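Local coordinates for glycosyl hyrolase, family 3 (PDB 3TEV), which probably hydrolyses O-glycosidic bonds, as a member of glycosyl hydrolase family 3 with a TIM-barrel-type domain, at residues 203-206 against 207-211; 253-256 against 257-261; 280-284 against 285-289. One frame throughout, in Å; residues are numbered along the deposited sequence.

Contact 1 (203-206 against 207-211); sequences ELDA and GELAP
The side chains of L204 and E208 pass each other at a slant, and the methyl CD2 of L204 lies 3.8 Å from OE1 of E208. The glutamate reaches this position because its chain folds at chi2 (70°), which lays CB, CG and CD along the leucine methyl. Its other oxygen, OE2, forms a salt bridge with K199, so the carboxylate is anchored at one end while its aliphatic part packs on L204. Were E208 replaced by an alanine, K199 would probably lose this charged mate, and a gap would be likely to open beside L204 CD2 where CG, CD and OE1 now lie. One residue on, L209 sets CD1 against CB of L204 at 3.8 Å, and the same methyl lies 3.7 Å from OD1 of D205, an oxygen that is salt-bridged to R201. A210 turns its CB toward the backbone instead, 3.5 Å from the carbonyl O of D205. Beneath these side chains the L204 carbonyl takes a well-aligned bond from L209 N (2.9 Å, 159° at the hydrogen), with the donor tilted 30° from the carbonyl plane. G207 N adds weak bonds to the carbonyls of E203 and L204. G207 leaves helical geometry and opens a type I beta turn ending at A210. The arrangement is a helix C-terminus running through this turn into the next helix, from 201-206 to 210-215.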
loop_
_atom_site.group_PDB
_atom_site.type_symbol
_atom_site.label_atom_id
_atom_site.label_comp_id
_atom_site.label_asym_id
_atom_site.label_seq_id
_atom_site.Cartn_x
_atom_site.Cartn_y
_atom_site.Cartn_z
ATOM N N GLU A 203 5.106 5.867 23.976
ATOM C CA GLU A 203 5.839 6.622 22.959
ATOM C C GLU A 203 5.236 6.418 21.567
ATOM O O GLU A 203 5.080 7.374 20.814
ATOM C CB GLU A 203 7.327 6.253 22.961
ATOM C CG GLU A 203 8.114 6.702 24.210
ATOM C CD GLU A 203 9.572 6.203 24.195
ATOM O OE1 GLU A 203 9.832 4.982 24.403
ATOM O OE2 GLU A 203 10.467 7.048 23.970
ATOM N N LEU A 204 4.889 5.178 21.233
ATOM C CA LEU A 204 4.278 4.885 19.938
ATOM C C LEU A 204 2.950 5.597 19.755
ATOM O O LEU A 204 2.706 6.196 18.705
ATOM C CB LEU A 204 4.115 3.375 19.729
ATOM C CG LEU A 204 5.412 2.562 19.595
ATOM C CD1 LEU A 204 5.142 1.057 19.496
ATOM C CD2 LEU A 204 6.236 3.045 18.422
ATOM N N ASP A 205 2.113 5.544 20.794
ATOM C CA ASP A 205 0.817 6.225 20.839
ATOM C C ASP A 205 0.906 7.732 20.590
ATOM O O ASP A 205 0.056 8.299 19.919
ATOM C CB ASP A 205 0.148 5.990 22.210
ATOM C CG ASP A 205 -0.425 4.585 22.347
ATOM O OD1 ASP A 205 -0.651 3.923 21.309
ATOM O OD2 ASP A 205 -0.645 4.138 23.493
ATOM N N ALA A 206 1.933 8.368 21.149
ATOM C CA ALA A 206 2.119 9.812 21.009
ATOM C C ALA A 206 2.808 10.195 19.681
ATOM O O ALA A 206 2.680 11.336 19.219
ATOM C CB ALA A 206 2.907 10.364 22.209
ATOM N N GLY A 207 3.542 9.245 19.093
ATOM C CA GLY A 207 4.322 9.490 17.887
ATOM C C GLY A 207 3.825 8.667 16.708
ATOM O O GLY A 207 2.785 8.978 16.126
ATOM N N GLU A 208 4.572 7.604 16.386
ATOM C CA GLU A 208 4.380 6.769 15.193
ATOM C C GLU A 208 2.920 6.480 14.860
ATOM O O GLU A 208 2.496 6.672 13.728
ATOM C CB GLU A 208 5.151 5.433 15.333
ATOM C CG GLU A 208 6.678 5.517 15.088
ATOM C CD GLU A 208 7.457 6.263 16.192
ATOM O OE1 GLU A 208 6.882 6.642 17.238
ATOM O OE2 GLU A 208 8.664 6.483 16.007
ATOM N N LEU A 209 2.162 6.034 15.857
ATOM C CA LEU A 209 0.777 5.614 15.666
ATOM C C LEU A 209 -0.226 6.760 15.550
ATOM O O LEU A 209 -1.289 6.568 14.969
ATOM C CB LEU A 209 0.347 4.675 16.808
ATOM C CG LEU A 209 1.100 3.342 16.926
ATOM C CD1 LEU A 209 0.743 2.573 18.206
ATOM C CD2 LEU A 209 0.840 2.485 15.704
ATOM N N ALA A 210 0.100 7.940 16.082
ATOM C CA ALA A 210 -0.887 9.020 16.207
ATOM C C ALA A 210 -1.532 9.483 14.896
ATOM O O ALA A 210 -2.755 9.621 14.832
ATOM C CB ALA A 210 -0.324 10.212 17.004
ATOM N N PRO A 211 -0.733 9.722 13.843
ATOM C CA PRO A 211 -1.389 10.208 12.607
ATOM C C PRO A 211 -2.331 9.171 11.956
ATOM O O PRO A 211 -3.389 9.542 11.454
ATOM C CB PRO A 211 -0.201 10.553 11.682
ATOM C CG PRO A 211 0.988 10.670 12.609
ATOM C CD PRO A 211 0.731 9.664 13.697
#

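Contact 2 (253-256 against 257-261); sequences WGYD and GVIVT
Y255 and G257 meet where the chain, having left helix 242-252, straightens into strand 258-261. G254 breaks the helical path with positive phi (70°), Y255 is extended, and D256 bends the backbone so that G257 comes back over the tyrosine ring. No hydrogen bond links the two segments to each other; the bend is tied to its surroundings instead, with the carbonyls of both Y255 and G257 accepting from R250 NH1. The ring lies under the returning backbone because CG of Y255 stands opposite its own backbone N (chi1 -174°). G257 N sits 3.4 Å above the ring plane, over its centre. The glycine CA lies to one side of that point, 3.8 Å from the ring centroid and 29° off the normal, a CH-pi contact over the face. Its closest ring atom is CZ of Y255, at 3.4 Å from G257 CA. A beta carbon on G257 would run into the phenol oxygen, so a side chain here would not fit beside the ring as it stands. Around the ring's edge, V258 O lies in the plane, 3.5 Å from Y255 OH, while I259 brings its CG1 to 4.0 Å from CE2 of Y255. The hydroxyl is hydrogen-bonded to T219 O, just ahead of strand 221-224, and D256 OD1 forms a salt bridge with R323. The tyrosine thus fills the helix-to-strand connection of a beta-alpha-beta unit, in which strand 258-261 pairs in parallel with strand 221-224, as in TIM-barrel domains.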
loop_
_atom_site.group_PDB
_atom_site.type_symbol
_atom_site.label_atom_id
_atom_site.label_comp_id
_atom_site.label_asym_id
_atom_site.label_seq_id
_atom_site.Cartn_x
_atom_site.Cartn_y
_atom_site.Cartn_z
ATOM N N TRP A 253 -8.694 -0.845 16.798
ATOM C CA TRP A 253 -9.048 0.380 16.082
ATOM C C TRP A 253 -10.305 0.294 15.233
ATOM O O TRP A 253 -10.805 1.317 14.794
ATOM C CB TRP A 253 -7.876 0.848 15.224
ATOM C CG TRP A 253 -6.718 1.360 16.020
ATOM C CD1 TRP A 253 -6.563 1.327 17.389
ATOM C CD2 TRP A 253 -5.537 1.961 15.502
ATOM N NE1 TRP A 253 -5.364 1.882 17.743
ATOM C CE2 TRP A 253 -4.711 2.281 16.609
ATOM C CE3 TRP A 253 -5.093 2.269 14.203
ATOM C CZ2 TRP A 253 -3.472 2.891 16.461
ATOM C CZ3 TRP A 253 -3.858 2.866 14.053
ATOM C CH2 TRP A 253 -3.061 3.185 15.181
ATOM N N GLY A 254 -10.801 -0.916 14.980
ATOM C CA GLY A 254 -12.008 -1.087 14.161
ATOM C C GLY A 254 -11.807 -0.778 12.681
ATOM O O GLY A 254 -12.775 -0.547 11.967
ATOM N N TYR A 255 -10.561 -0.773 12.208
ATOM C CA TYR A 255 -10.290 -0.443 10.794
ATOM C C TYR A 255 -10.888 -1.440 9.801
ATOM O O TYR A 255 -10.587 -2.637 9.864
ATOM C CB TYR A 255 -8.795 -0.290 10.529
ATOM C CG TYR A 255 -8.451 0.193 9.124
ATOM C CD1 TYR A 255 -8.880 1.453 8.667
ATOM C CD2 TYR A 255 -7.694 -0.599 8.256
ATOM C CE1 TYR A 255 -8.569 1.917 7.385
ATOM C CE2 TYR A 255 -7.352 -0.145 6.957
ATOM C CZ TYR A 255 -7.798 1.123 6.533
ATOM O OH TYR A 255 -7.484 1.590 5.267
ATOM N N ASP A 256 -11.694 -0.951 8.862
ATOM C CA ASP A 256 -12.285 -1.843 7.852
ATOM C C ASP A 256 -11.832 -1.535 6.414
ATOM O O ASP A 256 -12.415 -2.048 5.461
ATOM C CB ASP A 256 -13.826 -1.885 7.957
ATOM C CG ASP A 256 -14.431 -3.240 7.476
ATOM O OD1 ASP A 256 -13.776 -4.323 7.558
ATOM O OD2 ASP A 256 -15.590 -3.220 7.006
ATOM N N GLY A 257 -10.783 -0.733 6.251
ATOM C CA GLY A 257 -10.272 -0.473 4.922
ATOM C C GLY A 257 -9.288 -1.535 4.452
ATOM O O GLY A 257 -9.098 -2.549 5.118
ATOM N N VAL A 258 -8.643 -1.276 3.312
ATOM C CA VAL A 258 -7.718 -2.212 2.683
ATOM C C VAL A 258 -6.361 -2.162 3.394
ATOM O O VAL A 258 -5.813 -1.077 3.625
ATOM C CB VAL A 258 -7.529 -1.845 1.200
ATOM C CG1 VAL A 258 -6.309 -2.575 0.556
ATOM C CG2 VAL A 258 -8.838 -2.091 0.415
ATOM N N ILE A 259 -5.827 -3.327 3.757
ATOM C CA ILE A 259 -4.443 -3.386 4.209
ATOM C C ILE A 259 -3.610 -4.036 3.124
ATOM O O ILE A 259 -3.931 -5.143 2.688
ATOM C CB ILE A 259 -4.314 -4.162 5.501
ATOM C CG1 ILE A 259 -5.137 -3.473 6.598
ATOM C CG2 ILE A 259 -2.834 -4.320 5.889
ATOM C CD1 ILE A 259 -5.224 -4.273 7.903
ATOM N N VAL A 260 -2.566 -3.340 2.666
ATOM C CA VAL A 260 -1.672 -3.869 1.639
ATOM C C VAL A 260 -0.260 -3.976 2.233
ATOM O O VAL A 260 0.123 -3.135 3.025
ATOM C CB VAL A 260 -1.720 -3.017 0.304
ATOM C CG1 VAL A 260 -1.324 -1.579 0.564
ATOM C CG2 VAL A 260 -0.793 -3.603 -0.779
ATOM N N THR A 261 0.492 -5.018 1.882
ATOM C CA THR A 261 1.865 -5.166 2.372
ATOM C C THR A 261 2.786 -4.286 1.556
ATOM O O THR A 261 2.546 -4.103 0.354
ATOM C CB THR A 261 2.409 -6.538 2.079
ATOM O OG1 THR A 261 2.620 -6.638 0.643
ATOM C CG2 THR A 261 1.463 -7.612 2.575
#

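Contact 3 (280-284 against 285-289); sequences VRALR and AGADL
CG of L283 lies beside the backbone N (chi1 -69°); with CD1 extended along the chain, the other methyl, CD2, is turned back to the segment leaving the helix, 3.5 Å from A287 O. That segment leaves through a Schellman motif, the C-terminal cap of helix 275-285. G286 adopts a phi of 140°, where a beta carbon would press on the carbonyl oxygen of A285, and this reversal swings A287 N back toward the last turn. The resulting bond, A287 N to A282 O, measures 3.0 Å, with 153° at the hydrogen. G286 N adds two weak bonds, to the carbonyls of A282 and L283, so A282 O serves two donors. One step earlier, A285 N still makes a regular helical bond to R281 O (2.8 Å). The two alanines that flank the cap also meet through their methyls, CB of A282 lying 4.3 Å from CB of A287, and both side chains touch T261 of the neighbouring strand. K320 NZ gathers the carbonyls of L283 and A287, bridging the helix end and the exiting chain. The methyl CB of A287 comes closest to the helix at A282 O, 3.3 Å away, the carbonyl that its own N-H engages.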
loop_
_atom_site.group_PDB
_atom_site.type_symbol
_atom_site.label_atom_id
_atom_site.label_comp_id
_atom_site.label_asym_id
_atom_site.label_seq_id
_atom_site.Cartn_x
_atom_site.Cartn_y
_atom_site.Cartn_z
ATOM N N VAL A 280 1.769 -15.736 2.125
ATOM C CA VAL A 280 0.715 -16.467 2.809
ATOM C C VAL A 280 0.602 -15.973 4.253
ATOM O O VAL A 280 -0.494 -15.707 4.751
ATOM C CB VAL A 280 0.944 -18.009 2.695
ATOM C CG1 VAL A 280 0.096 -18.789 3.692
ATOM C CG2 VAL A 280 0.660 -18.466 1.256
ATOM N N ARG A 281 1.752 -15.792 4.898
ATOM C CA ARG A 281 1.784 -15.297 6.277
ATOM C C ARG A 281 1.175 -13.882 6.390
ATOM O O ARG A 281 0.410 -13.623 7.327
ATOM C CB ARG A 281 3.210 -15.368 6.834
ATOM C CG ARG A 281 3.410 -14.736 8.221
ATOM C CD ARG A 281 2.883 -15.581 9.430
ATOM N NE ARG A 281 3.047 -14.884 10.718
ATOM C CZ ARG A 281 2.867 -15.441 11.922
ATOM N NH1 ARG A 281 2.516 -16.719 12.045
ATOM N NH2 ARG A 281 3.043 -14.718 13.020
ATOM N N ALA A 282 1.456 -12.997 5.424
ATOM C CA ALA A 282 0.854 -11.661 5.415
ATOM C C ALA A 282 -0.671 -11.724 5.326
ATOM O O ALA A 282 -1.363 -11.005 6.054
ATOM C CB ALA A 282 1.411 -10.789 4.275
ATOM N N LEU A 283 -1.188 -12.572 4.432
ATOM C CA LEU A 283 -2.623 -12.670 4.253
ATOM C C LEU A 283 -3.243 -13.217 5.537
ATOM O O LEU A 283 -4.211 -12.653 6.032
ATOM C CB LEU A 283 -2.977 -13.529 3.040
ATOM C CG LEU A 283 -2.625 -12.902 1.683
ATOM C CD1 LEU A 283 -2.580 -13.987 0.611
ATOM C CD2 LEU A 283 -3.592 -11.743 1.289
ATOM N N ARG A 284 -2.638 -14.262 6.108
ATOM C CA ARG A 284 -3.135 -14.854 7.356
ATOM C C ARG A 284 -3.111 -13.842 8.498
ATOM O O ARG A 284 -4.070 -13.755 9.274
ATOM C CB ARG A 284 -2.306 -16.076 7.758
ATOM C CG ARG A 284 -2.625 -17.351 7.018
ATOM C CD ARG A 284 -1.951 -18.568 7.689
ATOM N NE ARG A 284 -2.467 -19.821 7.139
ATOM C CZ ARG A 284 -1.716 -20.785 6.619
ATOM N NH1 ARG A 284 -0.394 -20.681 6.595
ATOM N NH2 ARG A 284 -2.292 -21.873 6.140
ATOM N N ALA A 285 -2.015 -13.090 8.616
ATOM C CA ALA A 285 -1.897 -12.084 9.673
ATOM C C ALA A 285 -2.976 -10.989 9.586
ATOM O O ALA A 285 -3.322 -10.373 10.603
ATOM C CB ALA A 285 -0.505 -11.457 9.653
ATOM N N GLY A 286 -3.494 -10.737 8.383
ATOM C CA GLY A 286 -4.521 -9.709 8.212
ATOM C C GLY A 286 -4.486 -8.800 6.984
ATOM O O GLY A 286 -5.401 -7.985 6.817
ATOM N N ALA A 287 -3.451 -8.895 6.144
ATOM C CA ALA A 287 -3.424 -8.163 4.872
ATOM C C ALA A 287 -4.553 -8.628 3.954
ATOM O O ALA A 287 -4.907 -9.821 3.940
ATOM C CB ALA A 287 -2.093 -8.370 4.173
ATOM N N ASP A 288 -5.110 -7.690 3.186
ATOM C CA ASP A 288 -6.067 -8.028 2.117
ATOM C C ASP A 288 -5.365 -8.238 0.782
ATOM O O ASP A 288 -5.921 -8.881 -0.120
ATOM C CB ASP A 288 -7.079 -6.898 1.932
ATOM C CG ASP A 288 -7.794 -6.565 3.206
ATOM O OD1 ASP A 288 -8.461 -7.471 3.762
ATOM O OD2 ASP A 288 -7.659 -5.422 3.687
ATOM N N LEU A 289 -4.163 -7.665 0.653
ATOM C CA LEU A 289 -3.490 -7.525 -0.645
ATOM C C LEU A 289 -1.988 -7.653 -0.438
ATOM O O LEU A 289 -1.417 -6.992 0.438
ATOM C CB LEU A 289 -3.793 -6.137 -1.267
ATOM C CG LEU A 289 -3.342 -5.905 -2.731
ATOM C CD1 LEU A 289 -3.928 -6.977 -3.716
ATOM C CD2 LEU A 289 -3.718 -4.504 -3.212
#

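Contact 1 sits at a turn between two helices, whereas contacts 2 and 3 each lead from a helix into a strand, 258-261 and 290-291. Contacts 2 and 3 are tightly coupled, with centres about 11 Å apart. D288 OD2 probably accepts a hydrogen bond from I259 N at 2.8 Å, and T261 N probably donates one to L289 O at 3.1 Å; R250 serves both, binding backbone carbonyls in contact 2 and D288 in contact 3. Contact 1 is more peripheral, its centre about 17 Å from that of contact 2, yet L209 O reaches W253 CH2 at 3.8 Å. Contacts 1 and 3 do not touch, their nearest atoms being about 14 Å apart.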